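PDB 5BN3: NEQ263, which probably binds ATP as one subunit type of the NeqA-NeqB catalytic core complex of an archaeal ATP synthase. Local coordinates for residues B[67-79]-B[184-198]. Numbering follows the deposited sequence.
Sequences EDYIGGIFNGFGE and NSAIFISKADSSPIE
Phe74 and Phe188 sit at matching positions of two parallel strands, 73-75 and 185-190, and send their rings to the same side of the sheet. Three backbone bonds hold the strands in step: Ile187 N gives to Gly72 O, Phe74 N to Ile187 O at 2.7 Å, and Ile189 N to Phe74 O. Before them, Gly71 N, in the type II turn 69-72, reaches Ser185 O.

A chi1 of -61°, with CG anti to the carbonyl carbon, lays the Phe188 ring alongside that of Phe74, against strand 73-75. Its CB lies near Asn75 O; CD2 is 3.6 Å from Asn75 O, which stands at the ring edge, and also packs on Phe74 CB; CE2 meets Gly78 CA, again at the edge; and CZ ends 3.8 Å from Tyr69 CD2. The Phe74 and Phe188 planes are only 24° apart but slid so far that the rings barely overlap, while Tyr69 meets Phe188 obliquely. Val205 and Leu209 of helix 196-215 pack on Phe188 and Tyr69, respectively. On the other sheet face, Ile73 CG2 touches Ile189 CD1, both residues packing against Ile173 of helix 166-178.

In the first turn of helix 196-215, Glu198 is extended, its CG over one face of the Phe77 ring, 4.1 Å from the centroid, and its OE2 accepts from Gly76 N at 3.1 Å. Asn75 OD1 takes Phe77 N, an Asx turn, and Glu79 N from opposite faces of its amide plane, while ND2 gives a nearly straight bond (169°) to Glu79 OE1. An alanine at Asn75 would strip these two amides and the Glu79 carboxylate of their partner, and would probably leave the 75-78 turn less firmly set, and with it the Gly76 N and Phe77 ring that meet Glu198.

Strand 73-75 thus joins the parallel part of the mixed sheet through main-chain bonds between apolar faces, while beyond it the turn's polar demand is met by the Asn75 amide and, at Gly76 N, one Glu198 oxygen.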
# COMPACT_ATOMS: atom_id res chain seq x y z
N GLU B 67 -42.95 -15.98 21.37
CA GLU B 67 -43.45 -14.69 20.93
C GLU B 67 -43.41 -13.67 22.07
O GLU B 67 -43.89 -12.55 21.92
CB GLU B 67 -44.88 -14.81 20.38
CG GLU B 67 -45.00 -15.72 19.17
CD GLU B 67 -46.23 -15.41 18.34
OE1 GLU B 67 -46.85 -14.35 18.57
OE2 GLU B 67 -46.57 -16.22 17.45
N ASP B 68 -42.82 -14.07 23.20
CA ASP B 68 -42.69 -13.19 24.35
C ASP B 68 -41.78 -11.99 24.08
O ASP B 68 -41.94 -10.93 24.68
CB ASP B 68 -42.17 -13.97 25.57
CG ASP B 68 -43.19 -14.97 26.10
OD1 ASP B 68 -44.38 -14.86 25.75
OD2 ASP B 68 -42.79 -15.85 26.89
N TYR B 69 -40.82 -12.17 23.18
CA TYR B 69 -39.87 -11.11 22.83
C TYR B 69 -40.57 -9.92 22.18
O TYR B 69 -40.12 -8.78 22.29
CB TYR B 69 -38.79 -11.64 21.88
CG TYR B 69 -37.83 -12.61 22.53
CD1 TYR B 69 -38.10 -13.96 22.54
CD2 TYR B 69 -36.66 -12.17 23.13
CE1 TYR B 69 -37.24 -14.85 23.13
CE2 TYR B 69 -35.79 -13.05 23.72
CZ TYR B 69 -36.08 -14.39 23.72
OH TYR B 69 -35.21 -15.28 24.31
N ILE B 70 -41.68 -10.20 21.50
CA ILE B 70 -42.44 -9.17 20.80
C ILE B 70 -42.99 -8.14 21.79
O ILE B 70 -43.74 -8.49 22.71
CB ILE B 70 -43.58 -9.78 19.97
CG1 ILE B 70 -43.02 -10.87 19.04
CG2 ILE B 70 -44.29 -8.71 19.16
CD1 ILE B 70 -44.06 -11.56 18.19
N GLY B 71 -42.62 -6.88 21.59
CA GLY B 71 -43.01 -5.81 22.49
C GLY B 71 -41.92 -5.47 23.49
O GLY B 71 -42.08 -4.54 24.30
N GLY B 72 -40.81 -6.20 23.43
CA GLY B 72 -39.75 -6.02 24.40
C GLY B 72 -38.44 -5.49 23.85
O GLY B 72 -38.22 -5.45 22.63
N ILE B 73 -37.57 -5.06 24.76
CA ILE B 73 -36.22 -4.59 24.44
C ILE B 73 -35.21 -5.43 25.21
O ILE B 73 -35.34 -5.63 26.42
CB ILE B 73 -36.04 -3.11 24.80
CG1 ILE B 73 -37.06 -2.25 24.04
CG2 ILE B 73 -34.63 -2.64 24.48
CD1 ILE B 73 -36.98 -0.77 24.36
N PHE B 74 -34.19 -5.92 24.51
CA PHE B 74 -33.25 -6.88 25.08
C PHE B 74 -31.81 -6.47 24.75
O PHE B 74 -31.60 -5.65 23.86
CB PHE B 74 -33.53 -8.28 24.54
CG PHE B 74 -34.97 -8.72 24.70
CD1 PHE B 74 -35.94 -8.33 23.79
CD2 PHE B 74 -35.34 -9.52 25.77
CE1 PHE B 74 -37.26 -8.72 23.94
CE2 PHE B 74 -36.66 -9.92 25.92
CZ PHE B 74 -37.62 -9.52 25.01
N ASN B 75 -30.84 -7.03 25.46
CA ASN B 75 -29.44 -6.81 25.09
C ASN B 75 -29.00 -7.79 24.01
O ASN B 75 -29.82 -8.53 23.47
CB ASN B 75 -28.50 -6.84 26.31
CG ASN B 75 -28.44 -8.20 26.98
OD1 ASN B 75 -28.93 -9.20 26.47
ND2 ASN B 75 -27.81 -8.25 28.15
N GLY B 76 -27.70 -7.80 23.70
CA GLY B 76 -27.19 -8.67 22.66
C GLY B 76 -27.28 -10.15 22.96
O GLY B 76 -27.19 -10.98 22.06
N PHE B 77 -27.45 -10.49 24.24
CA PHE B 77 -27.56 -11.89 24.64
C PHE B 77 -29.02 -12.34 24.68
O PHE B 77 -29.30 -13.51 24.95
CB PHE B 77 -26.90 -12.10 26.00
CG PHE B 77 -25.43 -11.78 26.02
CD1 PHE B 77 -24.52 -12.60 25.36
CD2 PHE B 77 -24.95 -10.68 26.72
CE1 PHE B 77 -23.17 -12.31 25.38
CE2 PHE B 77 -23.60 -10.39 26.74
CZ PHE B 77 -22.71 -11.21 26.07
N GLY B 78 -29.94 -11.42 24.42
CA GLY B 78 -31.35 -11.73 24.46
C GLY B 78 -31.95 -11.59 25.85
O GLY B 78 -33.09 -12.00 26.09
N GLU B 79 -31.17 -11.02 26.77
CA GLU B 79 -31.64 -10.80 28.13
C GLU B 79 -32.44 -9.50 28.19
O GLU B 79 -32.03 -8.49 27.62
CB GLU B 79 -30.45 -10.74 29.10
CG GLU B 79 -29.67 -12.04 29.19
CD GLU B 79 -28.27 -11.84 29.73
OE1 GLU B 79 -27.82 -10.67 29.82
OE2 GLU B 79 -27.60 -12.84 30.06
N ASN B 184 -45.39 -4.46 18.25
CA ASN B 184 -45.11 -5.58 17.37
C ASN B 184 -43.66 -5.55 16.90
O ASN B 184 -43.36 -5.78 15.73
CB ASN B 184 -46.07 -5.61 16.18
CG ASN B 184 -46.15 -6.97 15.52
OD1 ASN B 184 -45.64 -7.96 16.05
ND2 ASN B 184 -46.78 -7.03 14.35
N SER B 185 -42.76 -5.28 17.84
CA SER B 185 -41.33 -5.25 17.55
C SER B 185 -40.53 -5.90 18.67
O SER B 185 -40.93 -5.87 19.83
CB SER B 185 -40.86 -3.81 17.35
OG SER B 185 -41.54 -3.20 16.26
N ALA B 186 -39.40 -6.50 18.30
CA ALA B 186 -38.44 -7.01 19.27
C ALA B 186 -37.12 -6.32 19.00
O ALA B 186 -36.62 -6.34 17.88
CB ALA B 186 -38.30 -8.51 19.16
N ILE B 187 -36.55 -5.70 20.03
CA ILE B 187 -35.34 -4.90 19.86
C ILE B 187 -34.16 -5.47 20.64
O ILE B 187 -34.26 -5.72 21.85
CB ILE B 187 -35.59 -3.43 20.24
CG1 ILE B 187 -36.68 -2.83 19.35
CG2 ILE B 187 -34.32 -2.61 20.13
CD1 ILE B 187 -37.10 -1.43 19.73
N PHE B 188 -33.04 -5.68 19.95
CA PHE B 188 -31.84 -6.22 20.58
C PHE B 188 -30.69 -5.22 20.46
O PHE B 188 -30.34 -4.80 19.35
CB PHE B 188 -31.47 -7.56 19.95
CG PHE B 188 -32.53 -8.62 20.11
CD1 PHE B 188 -33.55 -8.75 19.18
CD2 PHE B 188 -32.51 -9.47 21.20
CE1 PHE B 188 -34.53 -9.72 19.34
CE2 PHE B 188 -33.48 -10.44 21.37
CZ PHE B 188 -34.50 -10.56 20.43
N ILE B 189 -30.13 -4.84 21.60
CA ILE B 189 -29.14 -3.76 21.64
C ILE B 189 -27.85 -4.17 22.34
O ILE B 189 -27.87 -4.59 23.49
CB ILE B 189 -29.72 -2.53 22.37
CG1 ILE B 189 -30.97 -2.01 21.65
CG2 ILE B 189 -28.67 -1.42 22.47
CD1 ILE B 189 -31.76 -0.99 22.44
N SER B 190 -26.73 -4.05 21.63
CA SER B 190 -25.42 -4.12 22.28
C SER B 190 -24.78 -2.74 22.19
O SER B 190 -24.65 -2.17 21.10
CB SER B 190 -24.52 -5.17 21.63
OG SER B 190 -24.41 -4.97 20.23
N LYS B 191 -24.39 -2.19 23.34
CA LYS B 191 -23.82 -0.84 23.39
C LYS B 191 -22.44 -0.77 22.75
O LYS B 191 -21.75 -1.78 22.62
CB LYS B 191 -23.77 -0.33 24.83
CG LYS B 191 -25.13 -0.28 25.51
CD LYS B 191 -25.04 0.24 26.94
CE LYS B 191 -26.39 0.17 27.64
NZ LYS B 191 -27.44 0.93 26.90
N ALA B 192 -22.03 0.43 22.35
CA ALA B 192 -20.76 0.64 21.66
C ALA B 192 -19.54 0.20 22.48
O ALA B 192 -18.53 -0.23 21.92
CB ALA B 192 -20.61 2.10 21.25
N ASP B 193 -19.64 0.30 23.80
CA ASP B 193 -18.52 -0.06 24.67
C ASP B 193 -18.68 -1.45 25.30
O ASP B 193 -17.99 -1.78 26.27
CB ASP B 193 -18.32 1.00 25.76
CG ASP B 193 -19.50 1.09 26.72
OD1 ASP B 193 -20.61 0.66 26.35
OD2 ASP B 193 -19.31 1.60 27.84
N SER B 194 -19.57 -2.26 24.75
CA SER B 194 -19.81 -3.60 25.27
C SER B 194 -18.74 -4.60 24.83
O SER B 194 -17.94 -4.31 23.94
CB SER B 194 -21.20 -4.10 24.85
OG SER B 194 -21.30 -4.23 23.44
N SER B 195 -18.73 -5.77 25.46
CA SER B 195 -17.82 -6.85 25.08
C SER B 195 -18.07 -7.25 23.63
O SER B 195 -19.22 -7.23 23.17
CB SER B 195 -18.03 -8.05 26.00
OG SER B 195 -17.27 -9.17 25.57
N PRO B 196 -17.00 -7.60 22.91
CA PRO B 196 -17.17 -7.98 21.50
C PRO B 196 -18.05 -9.22 21.33
O PRO B 196 -18.67 -9.36 20.28
CB PRO B 196 -15.74 -8.26 21.03
CG PRO B 196 -14.96 -8.51 22.27
CD PRO B 196 -15.59 -7.65 23.32
N ILE B 197 -18.09 -10.10 22.33
CA ILE B 197 -18.94 -11.29 22.25
C ILE B 197 -20.43 -10.92 22.24
O ILE B 197 -21.23 -11.59 21.59
CB ILE B 197 -18.61 -12.31 23.38
CG1 ILE B 197 -19.28 -13.66 23.11
CG2 ILE B 197 -19.05 -11.79 24.74
CD1 ILE B 197 -18.64 -14.43 21.98
N GLU B 198 -20.81 -9.86 22.95
CA GLU B 198 -22.20 -9.42 22.95
C GLU B 198 -22.56 -8.82 21.59
O GLU B 198 -23.69 -8.98 21.11
CB GLU B 198 -22.48 -8.40 24.06
CG GLU B 198 -23.93 -7.95 24.09
CD GLU B 198 -24.26 -6.97 25.20
OE1 GLU B 198 -23.41 -6.77 26.10
OE2 GLU B 198 -25.37 -6.40 25.17
O HOH W 1 -40.04 -3.60 21.56